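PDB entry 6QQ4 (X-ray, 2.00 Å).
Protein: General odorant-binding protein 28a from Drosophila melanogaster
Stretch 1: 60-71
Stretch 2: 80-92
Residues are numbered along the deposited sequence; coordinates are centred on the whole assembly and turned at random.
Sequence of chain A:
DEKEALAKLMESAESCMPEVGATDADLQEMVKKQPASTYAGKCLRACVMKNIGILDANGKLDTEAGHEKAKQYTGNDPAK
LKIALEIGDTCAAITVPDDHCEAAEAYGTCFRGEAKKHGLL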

# COMPACT_ATOMS: atom_id res chain seq x y z
N LYS A 60 1.56 10.29 6.77
CA LYS A 60 0.66 9.61 7.70
C LYS A 60 -0.50 9.03 6.91
O LYS A 60 -0.82 9.51 5.83
CB LYS A 60 0.15 10.58 8.77
CG LYS A 60 1.25 11.34 9.50
CD LYS A 60 2.11 10.45 10.38
CE LYS A 60 3.15 11.27 11.15
NZ LYS A 60 4.46 10.53 11.29
N LEU A 61 -1.11 7.96 7.42
CA LEU A 61 -2.20 7.32 6.69
C LEU A 61 -3.42 8.25 6.67
O LEU A 61 -3.76 8.86 7.68
CB LEU A 61 -2.57 5.98 7.33
CG LEU A 61 -3.04 4.88 6.37
CD1 LEU A 61 -1.85 4.32 5.59
CD2 LEU A 61 -3.77 3.79 7.12
N ASP A 62 -4.05 8.36 5.50
CA ASP A 62 -5.23 9.18 5.32
C ASP A 62 -6.41 8.31 4.89
O ASP A 62 -6.50 7.91 3.73
CB ASP A 62 -4.97 10.26 4.27
CG ASP A 62 -6.02 11.37 4.27
OD1 ASP A 62 -7.21 11.07 4.50
OD2 ASP A 62 -5.64 12.54 4.04
N THR A 63 -7.32 8.04 5.82
CA THR A 63 -8.40 7.09 5.58
C THR A 63 -9.68 7.71 5.04
O THR A 63 -10.63 6.98 4.73
CB THR A 63 -8.75 6.32 6.85
OG1 THR A 63 -8.97 7.25 7.91
CG2 THR A 63 -7.61 5.36 7.22
N GLU A 64 -9.72 9.04 4.94
CA GLU A 64 -10.86 9.72 4.32
C GLU A 64 -11.02 9.28 2.86
O GLU A 64 -10.08 8.74 2.28
CB GLU A 64 -10.69 11.25 4.39
N ALA A 65 -12.20 9.51 2.29
CA ALA A 65 -12.54 8.99 0.96
C ALA A 65 -12.32 7.48 0.92
O ALA A 65 -11.62 6.96 0.05
CB ALA A 65 -11.73 9.69 -0.14
N GLY A 66 -12.94 6.79 1.88
CA GLY A 66 -12.76 5.37 2.09
C GLY A 66 -12.76 4.50 0.85
O GLY A 66 -11.73 3.92 0.50
N HIS A 67 -13.90 4.43 0.17
CA HIS A 67 -14.08 3.54 -0.98
C HIS A 67 -13.02 3.72 -2.06
O HIS A 67 -12.43 2.74 -2.52
CB HIS A 67 -15.46 3.72 -1.61
CG HIS A 67 -15.56 3.14 -2.99
ND1 HIS A 67 -15.89 1.83 -3.22
CD2 HIS A 67 -15.34 3.70 -4.21
CE1 HIS A 67 -15.89 1.60 -4.52
NE2 HIS A 67 -15.56 2.72 -5.14
N GLU A 68 -12.81 4.97 -2.47
CA GLU A 68 -11.87 5.28 -3.53
C GLU A 68 -10.48 4.75 -3.18
O GLU A 68 -9.76 4.31 -4.06
CB GLU A 68 -11.82 6.79 -3.78
N LYS A 69 -10.14 4.77 -1.89
CA LYS A 69 -8.85 4.28 -1.41
C LYS A 69 -8.78 2.75 -1.34
O LYS A 69 -7.94 2.11 -1.99
CB LYS A 69 -8.55 4.85 -0.02
CG LYS A 69 -7.77 6.17 -0.01
CD LYS A 69 -8.60 7.33 -0.51
CE LYS A 69 -7.94 8.67 -0.19
NZ LYS A 69 -7.73 8.88 1.27
N ALA A 70 -9.67 2.15 -0.55
CA ALA A 70 -9.67 0.71 -0.33
C ALA A 70 -9.88 -0.09 -1.62
O ALA A 70 -9.30 -1.18 -1.78
CB ALA A 70 -10.74 0.34 0.70
N LYS A 71 -10.67 0.44 -2.55
CA LYS A 71 -10.93 -0.27 -3.80
C LYS A 71 -9.68 -0.34 -4.68
O LYS A 71 -9.63 -1.14 -5.62
CB LYS A 71 -12.09 0.37 -4.58
CG LYS A 71 -11.69 1.55 -5.44
CD LYS A 71 -12.76 1.85 -6.48
CE LYS A 71 -12.24 2.81 -7.53
NZ LYS A 71 -13.33 3.53 -8.26
N LYS A 80 -14.83 -8.22 0.65
CA LYS A 80 -13.42 -7.84 0.65
C LYS A 80 -13.25 -6.38 1.01
O LYS A 80 -12.46 -6.03 1.90
CB LYS A 80 -12.78 -8.07 -0.72
CG LYS A 80 -12.41 -9.49 -1.06
CD LYS A 80 -11.88 -9.54 -2.49
CE LYS A 80 -11.52 -10.96 -2.90
NZ LYS A 80 -11.30 -11.05 -4.37
N LEU A 81 -13.97 -5.54 0.28
CA LEU A 81 -13.86 -4.10 0.40
C LEU A 81 -14.10 -3.68 1.82
O LEU A 81 -13.39 -2.82 2.34
CB LEU A 81 -14.85 -3.41 -0.53
CG LEU A 81 -14.56 -2.01 -1.06
CD1 LEU A 81 -13.08 -1.80 -1.23
CD2 LEU A 81 -15.28 -1.85 -2.39
N LYS A 82 -15.09 -4.29 2.46
CA LYS A 82 -15.41 -3.96 3.83
C LYS A 82 -14.21 -4.22 4.73
O LYS A 82 -13.90 -3.41 5.59
CB LYS A 82 -16.63 -4.75 4.32
CG LYS A 82 -16.98 -4.51 5.79
CD LYS A 82 -18.09 -5.45 6.28
CE LYS A 82 -17.70 -6.93 6.11
NZ LYS A 82 -16.41 -7.31 6.78
N ILE A 83 -13.55 -5.35 4.52
CA ILE A 83 -12.40 -5.73 5.35
C ILE A 83 -11.24 -4.73 5.23
O ILE A 83 -10.65 -4.34 6.24
CB ILE A 83 -11.91 -7.12 4.98
CG1 ILE A 83 -12.99 -8.16 5.27
CG2 ILE A 83 -10.62 -7.44 5.74
CD1 ILE A 83 -12.58 -9.57 4.93
N ALA A 84 -10.93 -4.34 4.01
CA ALA A 84 -9.89 -3.35 3.76
C ALA A 84 -10.18 -2.06 4.52
O ALA A 84 -9.29 -1.47 5.14
CB ALA A 84 -9.77 -3.07 2.28
N LEU A 85 -11.43 -1.63 4.46
CA LEU A 85 -11.85 -0.46 5.21
C LEU A 85 -11.49 -0.61 6.67
O LEU A 85 -10.98 0.31 7.29
CB LEU A 85 -13.35 -0.23 5.05
CG LEU A 85 -13.75 0.50 3.77
CD1 LEU A 85 -15.24 0.34 3.50
CD2 LEU A 85 -13.37 1.98 3.88
N GLU A 86 -11.74 -1.80 7.22
CA GLU A 86 -11.44 -2.05 8.62
C GLU A 86 -9.93 -2.09 8.85
O GLU A 86 -9.45 -1.67 9.90
CB GLU A 86 -12.09 -3.34 9.08
CG GLU A 86 -13.61 -3.27 9.04
CD GLU A 86 -14.28 -4.62 9.23
OE1 GLU A 86 -13.76 -5.45 10.00
OE2 GLU A 86 -15.33 -4.84 8.59
N ILE A 87 -9.20 -2.59 7.86
CA ILE A 87 -7.74 -2.64 7.93
C ILE A 87 -7.16 -1.23 7.96
O ILE A 87 -6.24 -0.95 8.73
CB ILE A 87 -7.17 -3.46 6.75
CG1 ILE A 87 -7.52 -4.94 6.94
CG2 ILE A 87 -5.65 -3.22 6.60
CD1 ILE A 87 -7.15 -5.83 5.79
N GLY A 88 -7.73 -0.34 7.15
CA GLY A 88 -7.36 1.07 7.19
C GLY A 88 -7.50 1.69 8.57
O GLY A 88 -6.60 2.37 9.06
N ASP A 89 -8.64 1.45 9.21
CA ASP A 89 -8.87 2.01 10.54
C ASP A 89 -7.93 1.42 11.59
O ASP A 89 -7.45 2.12 12.49
CB ASP A 89 -10.33 1.80 10.97
CG ASP A 89 -11.27 2.80 10.33
OD1 ASP A 89 -10.78 3.81 9.79
OD2 ASP A 89 -12.50 2.58 10.37
N THR A 90 -7.65 0.13 11.46
CA THR A 90 -6.68 -0.52 12.32
C THR A 90 -5.28 0.07 12.13
O THR A 90 -4.64 0.49 13.10
CB THR A 90 -6.62 -2.04 12.06
OG1 THR A 90 -7.80 -2.65 12.59
CG2 THR A 90 -5.41 -2.64 12.73
N CYS A 91 -4.82 0.14 10.89
CA CYS A 91 -3.42 0.44 10.63
C CYS A 91 -3.10 1.93 10.73
O CYS A 91 -1.96 2.30 10.99
CB CYS A 91 -3.02 -0.11 9.26
SG CYS A 91 -3.07 -1.93 9.20
N ALA A 92 -4.11 2.78 10.57
CA ALA A 92 -3.93 4.22 10.75
C ALA A 92 -3.52 4.57 12.17
O ALA A 92 -3.10 5.69 12.43
CB ALA A 92 -5.19 4.99 10.37

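Two segments of a small helical protein can pack closely without a hydrogen bond between them, largely through apolar side chains, and this odorant-binding protein offers a compact example. Stretch 1 runs as an irregular loop before entering a helix at Gly 66, with Ala 65 at the N-cap position; stretch 2 continues a helix that begins earlier in the chain and is helical through most of its length. The two helix axes approach to 9.2 Å at an angle of 101°, so the helices meet nearly at right angles and share a short patch, where the CA atoms of Ala 70 and Ala 84 lie 5.8 Å apart. The loop extends the contact along the second helix: the CA atoms of Thr 63 and Gly 88 lie 6.3 Å apart, and those of Leu 61 and Ala 92 5.4 Å.

Small residues line much of the close approach. Ala 70 points toward the second helix, and its CB lies 3.9 Å from Ala 84 CB and 3.7 Å from Leu 81 CD1. Leu 81 leaves its backbone sideways, yet its end comes nearer, bringing CD2 to 3.8 Å from His 67 ND1 in an oblique approach to the ring. At Gly 66 the absence of a side chain matters: its CA sits 3.9 Å from Leu 85 CD2, and an ideal CB would fall only 3.1 Å from that methyl. Gly 88 differs, since a CB there would have room.

Along the loop, Leu 61 CD2 packs 3.7 Å from Ala 92 CB, while Thr 63 CG2 lies 3.7 Å from Gly 88 O and 4.0 Å from Ala 92 CB. No hydrogen bond joins the stretches. Within stretch 1, Lys 69 reaches from the helix back to the preceding loop, where NZ donates to Glu 64 O at 2.6 Å and weakly to Asp 62 O at 2.9 Å.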